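Local coordinates for protein oxidoreductase (Ralstonia eutropha, PDB 3HJ9) that binds flavin mononucleotide between its two subunits and is probably an oxidoreductase of the nitroreductase family, at residues 128-133 and 183-188. Numbering follows the deposited sequence.
Sequences YQDFVG and VVRGWL. With FMN (flavin mononucleotide), chain C.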
# COMPACT_ATOMS: atom_id res chain seq x y z
N TYR A 128 -11.08 11.34 15.61
CA TYR A 128 -10.88 12.64 14.97
C TYR A 128 -11.96 12.96 13.95
O TYR A 128 -12.48 12.06 13.28
CB TYR A 128 -9.52 12.70 14.30
CG TYR A 128 -8.39 12.73 15.29
CD1 TYR A 128 -7.72 11.55 15.64
CD2 TYR A 128 -8.02 13.93 15.91
CE1 TYR A 128 -6.66 11.58 16.57
CE2 TYR A 128 -7.00 13.96 16.86
CZ TYR A 128 -6.32 12.79 17.17
OH TYR A 128 -5.31 12.81 18.05
N GLN A 129 -12.26 14.25 13.84
CA GLN A 129 -13.23 14.75 12.88
C GLN A 129 -12.56 15.09 11.54
O GLN A 129 -12.10 16.22 11.33
CB GLN A 129 -14.01 15.94 13.45
CG GLN A 129 -15.10 16.52 12.55
CD GLN A 129 -16.10 15.48 12.06
OE1 GLN A 129 -15.84 14.71 11.12
NE2 GLN A 129 -17.25 15.48 12.70
N ASP A 130 -12.52 14.09 10.65
CA ASP A 130 -11.97 14.22 9.29
C ASP A 130 -13.06 14.28 8.21
O ASP A 130 -12.78 14.05 7.04
CB ASP A 130 -10.93 13.11 9.02
CG ASP A 130 -11.51 11.71 9.06
OD1 ASP A 130 -12.72 11.57 9.30
OD2 ASP A 130 -10.75 10.72 8.87
N PHE A 131 -14.29 14.60 8.61
CA PHE A 131 -15.42 14.77 7.72
C PHE A 131 -15.74 13.55 6.83
O PHE A 131 -16.17 13.70 5.69
CB PHE A 131 -15.22 16.05 6.92
CG PHE A 131 -14.80 17.23 7.77
CD1 PHE A 131 -15.72 17.92 8.56
CD2 PHE A 131 -13.44 17.62 7.84
CE1 PHE A 131 -15.32 18.99 9.37
CE2 PHE A 131 -13.03 18.69 8.63
CZ PHE A 131 -13.98 19.40 9.39
N VAL A 132 -15.47 12.36 7.34
CA VAL A 132 -15.81 11.10 6.66
C VAL A 132 -17.16 10.69 7.28
O VAL A 132 -17.24 10.57 8.48
CB VAL A 132 -14.78 10.02 6.90
CG1 VAL A 132 -15.28 8.66 6.34
CG2 VAL A 132 -13.46 10.43 6.28
N GLY A 133 -18.18 10.49 6.47
CA GLY A 133 -19.51 10.14 6.98
C GLY A 133 -19.63 8.70 7.46
O GLY A 133 -18.71 7.89 7.30
N VAL A 183 -12.19 5.01 1.74
CA VAL A 183 -11.24 6.09 2.15
C VAL A 183 -10.40 5.55 3.29
O VAL A 183 -10.96 5.06 4.29
CB VAL A 183 -11.92 7.42 2.48
CG1 VAL A 183 -12.89 7.29 3.65
CG2 VAL A 183 -10.87 8.57 2.76
N VAL A 184 -9.08 5.48 3.08
CA VAL A 184 -8.13 5.08 4.11
C VAL A 184 -7.99 6.29 5.06
O VAL A 184 -8.05 7.47 4.62
CB VAL A 184 -6.76 4.59 3.52
CG1 VAL A 184 -5.97 5.73 2.84
CG2 VAL A 184 -5.95 3.92 4.64
N ARG A 185 -7.89 6.02 6.36
CA ARG A 185 -7.80 7.07 7.39
C ARG A 185 -6.69 6.70 8.36
O ARG A 185 -6.69 5.59 8.93
CB ARG A 185 -9.12 7.25 8.11
CG ARG A 185 -10.32 7.30 7.17
CD ARG A 185 -11.61 7.03 7.88
NE ARG A 185 -12.03 8.11 8.74
CZ ARG A 185 -13.12 8.06 9.51
NH1 ARG A 185 -13.90 6.99 9.53
NH2 ARG A 185 -13.45 9.09 10.27
N GLY A 186 -5.76 7.62 8.51
CA GLY A 186 -4.58 7.50 9.36
C GLY A 186 -4.64 8.36 10.58
O GLY A 186 -3.81 8.21 11.45
N TRP A 187 -5.56 9.32 10.61
CA TRP A 187 -5.80 10.12 11.79
C TRP A 187 -6.59 9.28 12.78
O TRP A 187 -7.83 9.34 12.82
CB TRP A 187 -6.55 11.41 11.45
CG TRP A 187 -5.64 12.48 11.02
CD1 TRP A 187 -5.19 12.74 9.77
CD2 TRP A 187 -5.05 13.45 11.88
NE1 TRP A 187 -4.38 13.85 9.78
CE2 TRP A 187 -4.28 14.31 11.07
CE3 TRP A 187 -5.13 13.71 13.25
CZ2 TRP A 187 -3.56 15.38 11.59
CZ3 TRP A 187 -4.41 14.80 13.78
CH2 TRP A 187 -3.66 15.62 12.95
N LEU A 188 -5.83 8.50 13.56
CA LEU A 188 -6.37 7.61 14.59
C LEU A 188 -5.86 7.98 15.96
O LEU A 188 -4.67 8.21 16.09
CB LEU A 188 -5.96 6.14 14.31
CG LEU A 188 -6.33 5.48 12.97
CD1 LEU A 188 -5.96 3.95 13.06
CD2 LEU A 188 -7.80 5.67 12.61
N1 FMN C . -8.50 10.90 4.42
C2 FMN C . -9.31 11.31 5.46
O2 FMN C . -10.41 11.82 5.24
N3 FMN C . -8.87 11.12 6.77
C4 FMN C . -7.62 10.57 7.04
O4 FMN C . -7.28 10.42 8.22
C4A FMN C . -6.80 10.16 5.97
N5 FMN C . -5.56 9.60 6.20
C5A FMN C . -4.79 9.13 5.15
C6 FMN C . -3.57 8.53 5.46
C7 FMN C . -2.74 8.06 4.43
C7M FMN C . -1.42 7.43 4.77
C8 FMN C . -3.13 8.20 3.09
C8M FMN C . -2.23 7.72 1.99
C9 FMN C . -4.36 8.82 2.78
C9A FMN C . -5.20 9.29 3.81
N10 FMN C . -6.45 9.88 3.58
C10 FMN C . -7.24 10.33 4.65
C1' FMN C . -7.02 10.02 2.19
C2' FMN C . -6.50 11.21 1.43
O2' FMN C . -7.04 12.41 1.95
C3' FMN C . -6.88 11.02 -0.03
O3' FMN C . -6.10 9.95 -0.53
C4' FMN C . -6.60 12.33 -0.80
O4' FMN C . -7.69 13.19 -0.52
C5' FMN C . -6.45 12.13 -2.30
O5' FMN C . -7.70 11.65 -2.78
P FMN C . -7.75 10.29 -3.62
O1P FMN C . -6.67 10.18 -4.66
O2P FMN C . -7.59 9.14 -2.64
O3P FMN C . -9.12 10.24 -4.30
O HOH W 1 -10.06 9.94 11.36
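R185 reaches from the edge strand 181-185 across to D130, meeting partners along its whole length. R185 CB lies against the face of the flavin's pyrimidine end, 3.7 Å from FMN O4; CG and CD run on past OD2 of D130, and a bend at chi3 (72°) puts NE where it can bond that oxygen. The bond from R185 NE to D130 OD2 is 2.9 Å long and nearly straight (168°), lies in the guanidinium plane and uses the syn lone pair. R185 NH2 meets D130 OD1 at 2.8 Å, tilted from both flat groups, which completes a side-on, two-nitrogen salt bridge; NH1 turns instead to T210 of strand 203-212. Over the guanidinium, V132 sets its CB on one face, 3.7 Å from CZ of R185, a branched apolar residue suited to covering a flat cation while its CG2 touches FMN O2.

This is the pyrimidine end of the flavin site in a nitroreductase-type fold, whose FMN also takes a bond from R77 of the second subunit. D130 suits its place because its OD2 also accepts the N-H of FMN N3 at 2.8 Å, and R185 probably helps to keep it ionised. Past the strand, G186 lets the chain pass close to the flavin where a side chain would crowd C6, and W187, the centre of an inverse gamma turn, gives its backbone N to FMN O4. The wide W187 indole can direct its CE3 edge at the centre of the Y128 face, planes at 72°, while NE1 still bonds Y89 OH of the second subunit. One water donates to W187 O and, weakly, to OD2 of D130.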